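Local coordinates for conserved hypothetical protein (Methanosarcina mazei, PDB 2NR4) that binds flavin mononucleotide in a homodimeric, barrel-containing fold of the FMN-binding clan, though its biological role remains unknown, at residues 22-27 / 141-146; 31-36 / 78-83; 113-118 / 147-152. All blocks are in the same frame, centred on the assembly; numbering follows the deposited sequence.

Contact 1: residues 22-27 / 141-146; sequences SSFGIR and LNAGFN
The 3-10 segment that includes Ser-22 and Ser-23, and the residues after it, approach the last residues of strand 133-145 without any backbone hydrogen bond between them, the nearest CA atoms, those of Phe-24 and Phe-145, lying 7.2 Å apart. Phe-24 spans that gap. Its CG stands anti to the carbonyl carbon and beside the backbone N (chi1 -60°), and the ring reaches out to the strand. The methyl group of Ala-143 sits over the centre of one face: CB is 3.6 Å from the centroid of the Phe-24 ring and 9° off its normal, a nearly axial CH-pi contact. Alanine suits this place because its single methyl, directed toward the loop, lies over the ring at close range. One edge of the same ring runs along the backbone of the next residue, with Phe-24 CD1 3.4 Å from Gly-144 O, so that the weakly positive ring hydrogens probably face the carbonyl oxygen. The strand belongs to the six-stranded antiparallel barrel, and a classic beta bulge lies just upstream, where Leu-141 and Asn-142 both face Val-121 of the neighbouring strand. Phe-24 also touches Ala-118 and Val-120 there, so the N-terminal loop packs against two adjacent barrel strands. Phe-145 supplies the other aromatic edge. Its CE1 comes to 3.5 Å from Ser-23 O, while CD1 of Phe-24 and CD1 of Phe-145 approach more loosely, to 4.4 Å. Gly-25 follows with a positive phi, where a CB would collide with the carbonyl O of Phe-24; glycine, lacking a CB, tolerates this backbone conformation. Beyond it, Arg-27 forms a salt bridge through NE with Glu-152 of the second subunit, whose Leu-153 packs on Phe-145.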
ATOM      1  N   SER A  22     -10.915 -10.982  -5.442  1.00 30.34           N
ATOM      2  CA  SER A  22     -10.222 -10.345  -4.302  1.00 29.50           C
ATOM      3  C   SER A  22      -9.027 -11.155  -3.823  1.00 28.97           C
ATOM      4  O   SER A  22      -8.054 -10.599  -3.287  1.00 28.17           O
ATOM      5  CB  SER A  22     -11.198 -10.108  -3.154  1.00 29.49           C
ATOM      6  OG  SER A  22     -11.521 -11.340  -2.566  1.00 29.19           O
ATOM      7  N   SER A  23      -9.090 -12.478  -4.008  1.00 28.72           N
ATOM      8  CA  SER A  23      -7.962 -13.359  -3.740  1.00 28.55           C
ATOM      9  C   SER A  23      -6.749 -13.101  -4.629  1.00 27.99           C
ATOM     10  O   SER A  23      -5.623 -13.487  -4.276  1.00 27.91           O
ATOM     11  CB  SER A  23      -8.398 -14.820  -3.936  1.00 30.39           C
ATOM     12  OG  SER A  23      -9.236 -15.200  -2.864  1.00 34.81           O
ATOM     13  N   PHE A  24      -6.983 -12.454  -5.776  1.00 27.17           N
ATOM     14  CA  PHE A  24      -5.898 -12.150  -6.744  1.00 26.92           C
ATOM     15  C   PHE A  24      -5.621 -10.649  -6.823  1.00 26.34           C
ATOM     16  O   PHE A  24      -4.985 -10.183  -7.753  1.00 25.58           O
ATOM     17  CB  PHE A  24      -6.256 -12.713  -8.124  1.00 27.35           C
ATOM     18  CG  PHE A  24      -6.461 -14.217  -8.109  1.00 28.63           C
ATOM     19  CD1 PHE A  24      -5.380 -15.068  -8.223  1.00 28.95           C
ATOM     20  CD2 PHE A  24      -7.728 -14.749  -7.890  1.00 31.17           C
ATOM     21  CE1 PHE A  24      -5.559 -16.444  -8.165  1.00 30.56           C
ATOM     22  CE2 PHE A  24      -7.921 -16.115  -7.840  1.00 31.01           C
ATOM     23  CZ  PHE A  24      -6.828 -16.963  -7.984  1.00 29.48           C
ATOM     24  N   GLY A  25      -6.099  -9.908  -5.822  1.00 25.95           N
ATOM     25  CA  GLY A  25      -5.744  -8.501  -5.688  1.00 24.90           C
ATOM     26  C   GLY A  25      -6.665  -7.561  -6.417  1.00 24.81           C
ATOM     27  O   GLY A  25      -6.384  -6.376  -6.458  1.00 24.27           O
ATOM     28  N   ILE A  26      -7.782  -8.048  -6.966  1.00 24.50           N
ATOM     29  CA  ILE A  26      -8.769  -7.173  -7.611  1.00 26.46           C
ATOM     30  C   ILE A  26      -9.889  -6.873  -6.617  1.00 27.51           C
ATOM     31  O   ILE A  26     -10.844  -7.645  -6.490  1.00 27.61           O
ATOM     32  CB  ILE A  26      -9.335  -7.765  -8.937  1.00 27.15           C
ATOM     33  CG1 ILE A  26      -8.199  -8.340  -9.795  1.00 28.94           C
ATOM     34  CG2 ILE A  26     -10.194  -6.723  -9.720  1.00 29.11           C
ATOM     35  CD1 ILE A  26      -7.123  -7.355 -10.106  1.00 30.81           C
ATOM     36  N   ARG A  27      -9.756  -5.737  -5.934  1.00 28.19           N
ATOM     37  CA  ARG A  27     -10.564  -5.393  -4.756  1.00 28.53           C
ATOM     38  C   ARG A  27     -11.450  -4.218  -5.059  1.00 28.01           C
ATOM     39  O   ARG A  27     -11.296  -3.537  -6.089  1.00 27.27           O
ATOM     40  CB  ARG A  27      -9.678  -4.960  -3.592  1.00 28.28           C
ATOM     41  CG  ARG A  27      -8.400  -5.707  -3.387  1.00 33.82           C
ATOM     42  CD  ARG A  27      -8.591  -6.843  -2.499  1.00 35.67           C
ATOM     43  NE  ARG A  27      -9.114  -6.399  -1.201  1.00 40.76           N
ATOM     44  CZ  ARG A  27      -8.375  -6.183  -0.119  1.00 42.97           C
ATOM     45  NH1 ARG A  27      -7.054  -6.357  -0.161  1.00 43.21           N
ATOM     46  NH2 ARG A  27      -8.971  -5.797   1.016  1.00 43.29           N
ATOM     47  N   LEU A 141     -10.641 -15.077 -17.228  1.00 29.84           N
ATOM     48  CA  LEU A 141     -10.485 -16.300 -18.021  1.00 31.29           C
ATOM     49  C   LEU A 141      -9.651 -17.331 -17.271  1.00 32.13           C
ATOM     50  O   LEU A 141      -9.862 -18.560 -17.396  1.00 31.95           O
ATOM     51  CB  LEU A 141      -9.799 -15.976 -19.356  1.00 31.39           C
ATOM     52  CG  LEU A 141     -10.547 -15.146 -20.376  1.00 32.66           C
ATOM     53  CD1 LEU A 141      -9.732 -15.053 -21.665  1.00 34.22           C
ATOM     54  CD2 LEU A 141     -11.951 -15.722 -20.647  1.00 35.49           C
ATOM     55  N   ASN A 142      -8.680 -16.839 -16.514  1.00 30.92           N
ATOM     56  CA  ASN A 142      -7.739 -17.695 -15.810  1.00 30.76           C
ATOM     57  C   ASN A 142      -7.096 -16.816 -14.743  1.00 29.83           C
ATOM     58  O   ASN A 142      -7.117 -15.583 -14.859  1.00 27.66           O
ATOM     59  CB  ASN A 142      -6.678 -18.191 -16.810  1.00 32.06           C
ATOM     60  CG  ASN A 142      -5.883 -19.419 -16.325  1.00 34.93           C
ATOM     61  OD1 ASN A 142      -6.211 -20.079 -15.318  1.00 35.62           O
ATOM     62  ND2 ASN A 142      -4.817 -19.729 -17.072  1.00 37.16           N
ATOM     63  N   ALA A 143      -6.519 -17.439 -13.728  1.00 29.29           N
ATOM     64  CA  ALA A 143      -5.896 -16.689 -12.618  1.00 30.02           C
ATOM     65  C   ALA A 143      -4.862 -17.542 -11.946  1.00 30.80           C
ATOM     66  O   ALA A 143      -4.999 -18.775 -11.924  1.00 30.73           O
ATOM     67  CB  ALA A 143      -6.939 -16.233 -11.612  1.00 29.11           C
ATOM     68  N   GLY A 144      -3.823 -16.914 -11.401  1.00 30.97           N
ATOM     69  CA  GLY A 144      -2.800 -17.666 -10.736  1.00 33.24           C
ATOM     70  C   GLY A 144      -2.171 -16.897  -9.615  1.00 34.13           C
ATOM     71  O   GLY A 144      -2.303 -15.689  -9.546  1.00 32.86           O
ATOM     72  N   PHE A 145      -1.440 -17.623  -8.777  1.00 35.94           N
ATOM     73  CA  PHE A 145      -0.783 -17.103  -7.605  1.00 38.74           C
ATOM     74  C   PHE A 145       0.673 -17.532  -7.673  1.00 40.40           C
ATOM     75  O   PHE A 145       0.980 -18.636  -8.146  1.00 41.11           O
ATOM     76  CB  PHE A 145      -1.442 -17.714  -6.358  1.00 40.34           C
ATOM     77  CG  PHE A 145      -1.459 -16.809  -5.180  1.00 41.94           C
ATOM     78  CD1 PHE A 145      -2.417 -15.810  -5.073  1.00 44.65           C
ATOM     79  CD2 PHE A 145      -0.528 -16.962  -4.162  1.00 46.07           C
ATOM     80  CE1 PHE A 145      -2.431 -14.972  -3.979  1.00 45.12           C
ATOM     81  CE2 PHE A 145      -0.535 -16.126  -3.048  1.00 46.14           C
ATOM     82  CZ  PHE A 145      -1.483 -15.130  -2.956  1.00 45.53           C
ATOM     83  N   ASN A 146       1.579 -16.670  -7.236  1.00 41.10           N
ATOM     84  CA  ASN A 146       2.989 -17.032  -7.208  1.00 42.60           C
ATOM     85  C   ASN A 146       3.495 -16.964  -5.782  1.00 43.98           C
ATOM     86  O   ASN A 146       4.112 -15.982  -5.367  1.00 43.81           O
ATOM     87  CB  ASN A 146       3.839 -16.135  -8.122  1.00 42.33           C
ATOM     88  CG  ASN A 146       3.624 -16.412  -9.598  1.00 42.60           C
ATOM     89  OD1 ASN A 146       3.383 -17.546 -10.015  1.00 42.29           O
ATOM     90  ND2 ASN A 146       3.728 -15.370 -10.402  1.00 41.22           N
TER

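Contact 2: residues 31-36 / 78-83; sequences SEIIAS and SNVVYD
Strand 29-37 lies against strand 75-79, and the best bond between their backbones is Ile-34 N to Asn-79 O, 2.9 Å long and nearly straight at 170°. The return bond, from Asn-79 N to Ile-34 O, is weak and bent to 124°. The side chain of Asn-79 makes up for this: with CG beside its backbone N (chi1 -61°), ND2 donates to Ile-34 O at 2.9 Å, from above the carbonyl plane, and to Ser-36 OG at 3.0 Å. Both acceptors lie in the amide plane, so the two N-H groups are used and the amide's rotation is fixed. OD1 accepts from Leu-113 N, and Ser-36 OG also bonds Pro-111 O; every polar atom of this buried amide is satisfied. These strands end the antiparallel barrel's strand order; Glu-32 belongs to the FMN pocket, and the side chain of Ala-35, on the opposite face from Asn-79, lies about 7 Å from the FMN. An alanine in place of Asn-79 would probably leave Ile-34 O with just the weak backbone bond from this segment and Leu-113 N without its acceptor. A water donates to Glu-32 O (2.7 Å) and accepts from Val-81 N (3.0 Å). Branched aliphatic residues suit the buried remainder: Ile-34 and Val-81 cross obliquely (CD1 to CG2 3.6 Å), Ile-33 and Val-80 at about a right angle, touching through their CG2 methyls.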
ATOM      1  N   SER A  31      -7.745  -0.682  -7.995  1.00 20.40           N
ATOM      2  CA  SER A  31      -6.593  -1.493  -7.587  1.00 20.02           C
ATOM      3  C   SER A  31      -5.473  -1.154  -8.582  1.00 20.23           C
ATOM      4  O   SER A  31      -5.647  -1.328  -9.779  1.00 19.86           O
ATOM      5  CB  SER A  31      -6.964  -2.992  -7.679  1.00 20.78           C
ATOM      6  OG  SER A  31      -8.002  -3.363  -6.744  1.00 22.64           O
ATOM      7  N   GLU A  32      -4.342  -0.665  -8.084  1.00 19.38           N
ATOM      8  CA  GLU A  32      -3.231  -0.247  -8.962  1.00 20.09           C
ATOM      9  C   GLU A  32      -2.340  -1.446  -9.211  1.00 20.59           C
ATOM     10  O   GLU A  32      -1.584  -1.907  -8.314  1.00 20.82           O
ATOM     11  CB  GLU A  32      -2.431   0.910  -8.347  1.00 20.31           C
ATOM     12  CG  GLU A  32      -3.313   2.117  -7.891  1.00 21.95           C
ATOM     13  CD  GLU A  32      -3.914   2.920  -9.039  1.00 25.88           C
ATOM     14  OE1 GLU A  32      -3.585   2.645 -10.241  1.00 28.26           O
ATOM     15  OE2 GLU A  32      -4.744   3.837  -8.746  1.00 24.93           O
ATOM     16  N   ILE A  33      -2.419  -1.939 -10.449  1.00 19.71           N
ATOM     17  CA  ILE A  33      -1.686  -3.143 -10.831  1.00 20.30           C
ATOM     18  C   ILE A  33      -0.804  -2.842 -12.049  1.00 20.03           C
ATOM     19  O   ILE A  33      -0.844  -1.759 -12.594  1.00 19.77           O
ATOM     20  CB  ILE A  33      -2.649  -4.313 -11.093  1.00 19.27           C
ATOM     21  CG1 ILE A  33      -3.806  -3.925 -12.038  1.00 21.10           C
ATOM     22  CG2 ILE A  33      -3.204  -4.845  -9.712  1.00 21.74           C
ATOM     23  CD1 ILE A  33      -3.459  -3.873 -13.514  1.00 26.03           C
ATOM     24  N   ILE A  34      -0.012  -3.808 -12.474  1.00 19.21           N
ATOM     25  CA  ILE A  34       0.640  -3.624 -13.768  1.00 18.97           C
ATOM     26  C   ILE A  34      -0.090  -4.520 -14.766  1.00 18.96           C
ATOM     27  O   ILE A  34      -0.207  -5.715 -14.569  1.00 19.42           O
ATOM     28  CB  ILE A  34       2.114  -3.985 -13.654  1.00 20.90           C
ATOM     29  CG1 ILE A  34       2.788  -2.941 -12.728  1.00 21.08           C
ATOM     30  CG2 ILE A  34       2.759  -4.064 -15.081  1.00 20.91           C
ATOM     31  CD1 ILE A  34       4.117  -3.365 -12.246  1.00 27.07           C
ATOM     32  N   ALA A  35      -0.560  -3.938 -15.845  1.00 19.24           N
ATOM     33  CA  ALA A  35      -1.336  -4.698 -16.820  1.00 18.85           C
ATOM     34  C   ALA A  35      -0.381  -5.247 -17.864  1.00 19.38           C
ATOM     35  O   ALA A  35       0.400  -4.473 -18.415  1.00 18.73           O
ATOM     36  CB  ALA A  35      -2.303  -3.787 -17.482  1.00 20.39           C
ATOM     37  N   SER A  36      -0.467  -6.552 -18.150  1.00 19.33           N
ATOM     38  CA  SER A  36       0.338  -7.123 -19.274  1.00 20.04           C
ATOM     39  C   SER A  36      -0.592  -7.326 -20.469  1.00 19.88           C
ATOM     40  O   SER A  36      -1.731  -7.778 -20.313  1.00 18.48           O
ATOM     41  CB  SER A  36       1.015  -8.451 -18.898  1.00 20.28           C
ATOM     42  OG  SER A  36       0.126  -9.358 -18.263  1.00 22.10           O
ATOM     43  N   SER A  78      -4.167  -8.554 -15.256  1.00 20.18           N
ATOM     44  CA  SER A  78      -3.643  -7.860 -14.101  1.00 20.65           C
ATOM     45  C   SER A  78      -2.437  -8.599 -13.538  1.00 20.84           C
ATOM     46  O   SER A  78      -2.397  -9.840 -13.512  1.00 23.13           O
ATOM     47  CB  SER A  78      -4.744  -7.796 -13.015  1.00 19.82           C
ATOM     48  OG  SER A  78      -5.199  -9.099 -12.656  1.00 22.44           O
ATOM     49  N   ASN A  79      -1.474  -7.851 -13.025  1.00 19.48           N
ATOM     50  CA  ASN A  79      -0.335  -8.373 -12.260  1.00 19.12           C
ATOM     51  C   ASN A  79      -0.144  -7.552 -10.982  1.00 19.76           C
ATOM     52  O   ASN A  79       0.182  -6.350 -11.057  1.00 18.71           O
ATOM     53  CB  ASN A  79       0.965  -8.266 -13.055  1.00 19.50           C
ATOM     54  CG  ASN A  79       0.894  -9.072 -14.360  1.00 19.89           C
ATOM     55  OD1 ASN A  79       1.238 -10.256 -14.378  1.00 22.47           O
ATOM     56  ND2 ASN A  79       0.373  -8.456 -15.422  1.00 20.86           N
ATOM     57  N   VAL A  80      -0.301  -8.211  -9.847  1.00 19.78           N
ATOM     58  CA  VAL A  80      -0.079  -7.541  -8.543  1.00 21.60           C
ATOM     59  C   VAL A  80       1.408  -7.500  -8.269  1.00 22.34           C
ATOM     60  O   VAL A  80       2.080  -8.544  -8.278  1.00 24.13           O
ATOM     61  CB  VAL A  80      -0.839  -8.226  -7.358  1.00 21.67           C
ATOM     62  CG1 VAL A  80      -0.415  -7.565  -6.024  1.00 20.77           C
ATOM     63  CG2 VAL A  80      -2.365  -8.153  -7.582  1.00 22.95           C
ATOM     64  N   VAL A  81       1.916  -6.297  -8.062  1.00 22.96           N
ATOM     65  CA  VAL A  81       3.341  -6.056  -7.882  1.00 24.58           C
ATOM     66  C   VAL A  81       3.514  -5.151  -6.642  1.00 24.99           C
ATOM     67  O   VAL A  81       2.870  -4.099  -6.544  1.00 25.51           O
ATOM     68  CB  VAL A  81       3.878  -5.403  -9.189  1.00 24.45           C
ATOM     69  CG1 VAL A  81       5.199  -4.616  -8.957  1.00 25.08           C
ATOM     70  CG2 VAL A  81       3.929  -6.450 -10.365  1.00 26.13           C
ATOM     71  N   TYR A  82       4.383  -5.559  -5.714  1.00 24.00           N
ATOM     72  CA  TYR A  82       4.715  -4.735  -4.530  1.00 25.34           C
ATOM     73  C   TYR A  82       6.084  -4.066  -4.690  1.00 25.26           C
ATOM     74  O   TYR A  82       6.480  -3.278  -3.858  1.00 26.63           O
ATOM     75  CB  TYR A  82       4.758  -5.587  -3.247  1.00 25.21           C
ATOM     76  CG  TYR A  82       3.468  -6.304  -2.920  1.00 26.47           C
ATOM     77  CD1 TYR A  82       2.244  -5.716  -3.155  1.00 26.86           C
ATOM     78  CD2 TYR A  82       3.492  -7.556  -2.325  1.00 24.00           C
ATOM     79  CE1 TYR A  82       1.052  -6.372  -2.828  1.00 28.41           C
ATOM     80  CE2 TYR A  82       2.317  -8.218  -2.010  1.00 24.64           C
ATOM     81  CZ  TYR A  82       1.105  -7.624  -2.268  1.00 24.31           C
ATOM     82  OH  TYR A  82      -0.062  -8.290  -1.970  1.00 26.72           O
ATOM     83  N   ASP A  83       6.766  -4.351  -5.797  1.00 25.26           N
ATOM     84  CA  ASP A  83       8.084  -3.810  -6.068  1.00 24.80           C
ATOM     85  C   ASP A  83       8.013  -2.450  -6.783  1.00 23.33           C
ATOM     86  O   ASP A  83       7.534  -2.374  -7.914  1.00 24.06           O
ATOM     87  CB  ASP A  83       8.837  -4.834  -6.918  1.00 25.06           C
ATOM     88  CG  ASP A  83      10.229  -4.390  -7.274  1.00 29.12           C
ATOM     89  OD1 ASP A  83      10.815  -3.449  -6.626  1.00 32.05           O
ATOM     90  OD2 ASP A  83      10.740  -5.027  -8.223  1.00 30.30           O
TER
HETATM   91  O   HOH W   1       0.170  -3.854  -7.819  1.00 25.20           O

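Contact 3: residues 113-118 / 147-152; sequences LKEAIA and ERNIKE
The type I beta turn from Leu-113 to Ala-116, which leads from strand 110-113 toward barrel strand 118-130, receives the side chain of Asn-149 from a 3-10 segment just beyond strand 133-145. The CB of Asn-149 is directed toward the turn. Its CG lies anti to the carbonyl carbon and beside the backbone N (chi1 -73°), which brings ND2 within bonding distance of two backbone carbonyl oxygens, set at roughly a right angle to each other as seen from the nitrogen. ND2 donates to Lys-114 O at 3.0 Å, in the carbonyl plane and on a lone pair. Its other bond, to Ala-116 O at 2.9 Å, arrives from above the carbonyl plane. Both oxygens stay close to the plane of the amide, so the pair of bonds fixes how that flat group is rotated. Asparagine suits the site because one short side chain offers two N-H groups at an angle that spans the turn. Ala-116 O has a further donor in Asn-146 ND2, so it is gripped by two side-chain amides.

Glu-115 crosses the Asn-149 side chain at about a right angle, its chain bent at chi2 and its carboxylate turned 52° from the amide plane. OE1 of Glu-115 and OD1 of Asn-149 stand 3.3 Å apart; both are acceptors, and they do not bond. This proximity would probably disfavour the charged carboxylate slightly, although Glu-115 is exposed to solvent.

The apolar half of the contact belongs to Ile-117, which also packs on Val-80 and Tyr-82. Its two branches do different work, CG2 meeting Ile-150 CG1 at 3.8 Å with the two side chains crossed at about a right angle, while the longer arm bends (chi2 -66°) toward the backbone of Asn-149, bringing CD1 to 3.2 Å from Asn-149 O.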
ATOM      1  N   LEU A 113       3.510 -11.193 -15.851  1.00 23.57           N
ATOM      2  CA  LEU A 113       4.841 -10.974 -15.292  1.00 25.09           C
ATOM      3  C   LEU A 113       5.314 -12.153 -14.452  1.00 25.26           C
ATOM      4  O   LEU A 113       4.567 -12.674 -13.630  1.00 24.99           O
ATOM      5  CB  LEU A 113       4.897  -9.698 -14.457  1.00 24.58           C
ATOM      6  CG  LEU A 113       4.582  -8.423 -15.247  1.00 26.83           C
ATOM      7  CD1 LEU A 113       4.581  -7.213 -14.284  1.00 27.79           C
ATOM      8  CD2 LEU A 113       5.611  -8.204 -16.336  1.00 25.48           C
ATOM      9  N   LYS A 114       6.569 -12.549 -14.651  1.00 25.78           N
ATOM     10  CA  LYS A 114       7.157 -13.624 -13.846  1.00 26.69           C
ATOM     11  C   LYS A 114       7.239 -13.233 -12.374  1.00 27.35           C
ATOM     12  O   LYS A 114       7.139 -14.102 -11.504  1.00 28.02           O
ATOM     13  CB  LYS A 114       8.548 -13.948 -14.343  1.00 28.37           C
ATOM     14  CG  LYS A 114       8.521 -14.701 -15.662  1.00 29.37           C
ATOM     15  CD  LYS A 114       9.941 -14.805 -16.230  1.00 34.77           C
ATOM     16  CE  LYS A 114      10.721 -15.855 -15.519  1.00 39.24           C
ATOM     17  NZ  LYS A 114      11.556 -16.520 -16.585  1.00 45.45           N
ATOM     18  N   GLU A 115       7.408 -11.935 -12.135  1.00 27.42           N
ATOM     19  CA  GLU A 115       7.517 -11.389 -10.787  1.00 28.36           C
ATOM     20  C   GLU A 115       6.157 -10.957 -10.203  1.00 27.28           C
ATOM     21  O   GLU A 115       6.108 -10.381  -9.121  1.00 26.62           O
ATOM     22  CB  GLU A 115       8.511 -10.233 -10.762  1.00 29.15           C
ATOM     23  CG  GLU A 115       9.987 -10.648 -10.988  1.00 35.43           C
ATOM     24  CD  GLU A 115      10.481 -11.769 -10.060  1.00 43.17           C
ATOM     25  OE1 GLU A 115      10.129 -11.791  -8.850  1.00 46.76           O
ATOM     26  OE2 GLU A 115      11.248 -12.636 -10.541  1.00 47.64           O
ATOM     27  N   ALA A 116       5.062 -11.253 -10.895  1.00 26.27           N
ATOM     28  CA  ALA A 116       3.731 -11.006 -10.320  1.00 25.83           C
ATOM     29  C   ALA A 116       3.471 -11.817  -9.046  1.00 25.94           C
ATOM     30  O   ALA A 116       3.807 -13.006  -8.947  1.00 25.36           O
ATOM     31  CB  ALA A 116       2.643 -11.290 -11.336  1.00 25.76           C
ATOM     32  N   ILE A 117       2.863 -11.170  -8.060  1.00 25.69           N
ATOM     33  CA  ILE A 117       2.397 -11.881  -6.883  1.00 26.34           C
ATOM     34  C   ILE A 117       1.203 -12.767  -7.246  1.00 25.53           C
ATOM     35  O   ILE A 117       1.145 -13.938  -6.885  1.00 28.04           O
ATOM     36  CB  ILE A 117       1.997 -10.863  -5.770  1.00 26.04           C
ATOM     37  CG1 ILE A 117       3.164  -9.884  -5.448  1.00 28.67           C
ATOM     38  CG2 ILE A 117       1.472 -11.593  -4.554  1.00 29.12           C
ATOM     39  CD1 ILE A 117       4.351 -10.517  -4.837  1.00 30.85           C
ATOM     40  N   ALA A 118       0.234 -12.173  -7.936  1.00 24.67           N
ATOM     41  CA  ALA A 118      -0.955 -12.839  -8.424  1.00 22.94           C
ATOM     42  C   ALA A 118      -1.344 -12.222  -9.773  1.00 23.51           C
ATOM     43  O   ALA A 118      -1.198 -10.983  -9.981  1.00 22.74           O
ATOM     44  CB  ALA A 118      -2.102 -12.668  -7.402  1.00 23.30           C
ATOM     45  N   GLU A 147       3.196 -18.021  -5.030  1.00 46.23           N
ATOM     46  CA  GLU A 147       3.716 -18.229  -3.675  1.00 47.88           C
ATOM     47  C   GLU A 147       5.186 -17.847  -3.533  1.00 48.07           C
ATOM     48  O   GLU A 147       5.562 -17.169  -2.588  1.00 48.97           O
ATOM     49  CB  GLU A 147       3.517 -19.696  -3.267  1.00 48.58           C
ATOM     50  CG  GLU A 147       2.057 -20.101  -3.086  1.00 50.70           C
ATOM     51  CD  GLU A 147       1.344 -20.490  -4.384  1.00 54.25           C
ATOM     52  OE1 GLU A 147       2.014 -20.823  -5.398  1.00 54.44           O
ATOM     53  OE2 GLU A 147       0.090 -20.464  -4.376  1.00 56.70           O
ATOM     54  N   ARG A 148       5.999 -18.248  -4.501  1.00 48.71           N
ATOM     55  CA  ARG A 148       7.438 -17.977  -4.507  1.00 49.13           C
ATOM     56  C   ARG A 148       7.788 -16.475  -4.461  1.00 48.01           C
ATOM     57  O   ARG A 148       8.891 -16.114  -4.062  1.00 48.50           O
ATOM     58  CB  ARG A 148       8.106 -18.650  -5.725  1.00 49.06           C
ATOM     59  CG  ARG A 148       8.019 -20.211  -5.755  1.00 52.13           C
ATOM     60  CD  ARG A 148       8.467 -20.811  -7.112  1.00 51.70           C
ATOM     61  NE  ARG A 148       7.921 -22.157  -7.328  1.00 56.79           N
ATOM     62  CZ  ARG A 148       8.079 -22.880  -8.441  1.00 58.91           C
ATOM     63  NH1 ARG A 148       8.786 -22.410  -9.469  1.00 60.40           N
ATOM     64  NH2 ARG A 148       7.534 -24.089  -8.527  1.00 59.98           N
ATOM     65  N   ASN A 149       6.847 -15.614  -4.850  1.00 46.49           N
ATOM     66  CA  ASN A 149       7.086 -14.171  -4.924  1.00 44.84           C
ATOM     67  C   ASN A 149       6.636 -13.366  -3.699  1.00 45.30           C
ATOM     68  O   ASN A 149       6.865 -12.151  -3.632  1.00 43.94           O
ATOM     69  CB  ASN A 149       6.431 -13.606  -6.184  1.00 44.29           C
ATOM     70  CG  ASN A 149       7.182 -13.987  -7.446  1.00 43.42           C
ATOM     71  OD1 ASN A 149       8.401 -14.169  -7.413  1.00 41.42           O
ATOM     72  ND2 ASN A 149       6.467 -14.099  -8.563  1.00 38.58           N
ATOM     73  N   ILE A 150       5.968 -14.039  -2.767  1.00 45.85           N
ATOM     74  CA  ILE A 150       5.641 -13.454  -1.470  1.00 47.23           C
ATOM     75  C   ILE A 150       6.720 -13.933  -0.521  1.00 47.03           C
ATOM     76  O   ILE A 150       6.761 -15.106  -0.183  1.00 48.27           O
ATOM     77  CB  ILE A 150       4.263 -13.918  -0.916  1.00 47.84           C
ATOM     78  CG1 ILE A 150       3.178 -13.907  -1.998  1.00 48.10           C
ATOM     79  CG2 ILE A 150       3.845 -13.040   0.295  1.00 48.25           C
ATOM     80  CD1 ILE A 150       1.815 -14.341  -1.485  1.00 47.94           C
ATOM     81  N   LYS A 151       7.617 -13.050  -0.115  1.00 46.84           N
ATOM     82  CA  LYS A 151       8.663 -13.475   0.818  1.00 46.25           C
ATOM     83  C   LYS A 151       8.598 -12.726   2.160  1.00 45.14           C
ATOM     84  O   LYS A 151       9.118 -13.214   3.176  1.00 45.41           O
ATOM     85  CB  LYS A 151      10.047 -13.386   0.159  1.00 47.04           C
ATOM     86  CG  LYS A 151      10.267 -14.435  -0.990  1.00 49.20           C
ATOM     87  CD  LYS A 151      10.682 -15.840  -0.469  1.00 52.67           C
ATOM     88  CE  LYS A 151      10.041 -17.002  -1.259  1.00 52.44           C
ATOM     89  NZ  LYS A 151      10.885 -17.508  -2.389  1.00 53.01           N
ATOM     90  N   GLU A 152       7.946 -11.559   2.153  1.00 42.07           N
ATOM     91  CA  GLU A 152       7.741 -10.751   3.359  1.00 39.61           C
ATOM     92  C   GLU A 152       6.238 -10.410   3.476  1.00 36.08           C
ATOM     93  O   GLU A 152       5.480 -10.590   2.513  1.00 34.56           O
ATOM     94  CB  GLU A 152       8.641  -9.499   3.335  1.00 38.91           C
ATOM     95  CG  GLU A 152      10.143  -9.849   3.163  1.00 42.07           C
ATOM     96  CD  GLU A 152      11.120  -8.671   3.186  1.00 43.06           C
ATOM     97  OE1 GLU A 152      10.743  -7.507   3.464  1.00 46.40           O
ATOM     98  OE2 GLU A 152      12.319  -8.923   2.910  1.00 49.53           O
TER

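Overall arrangement
From the N terminus, the loop 22-27 runs into strand 29-37, so contacts 1 and 2 begin almost together. Contact 2 closes first, when the chain returns at 78-83, and is nested inside the much longer loop that contact 1 closes at 141-146. Contact 3 opens at 113-118, after contact 2 has closed, and ends at 147-152, so it crosses contact 1. The three touch one another: Val-80 O and Ile-117 N probably bond between contacts 2 and 3, as do Asn-146 N and Ile-117 O between contacts 1 and 3. Together they join the N-terminal loop, the barrel and the link to helix 158-176, beside the second subunit.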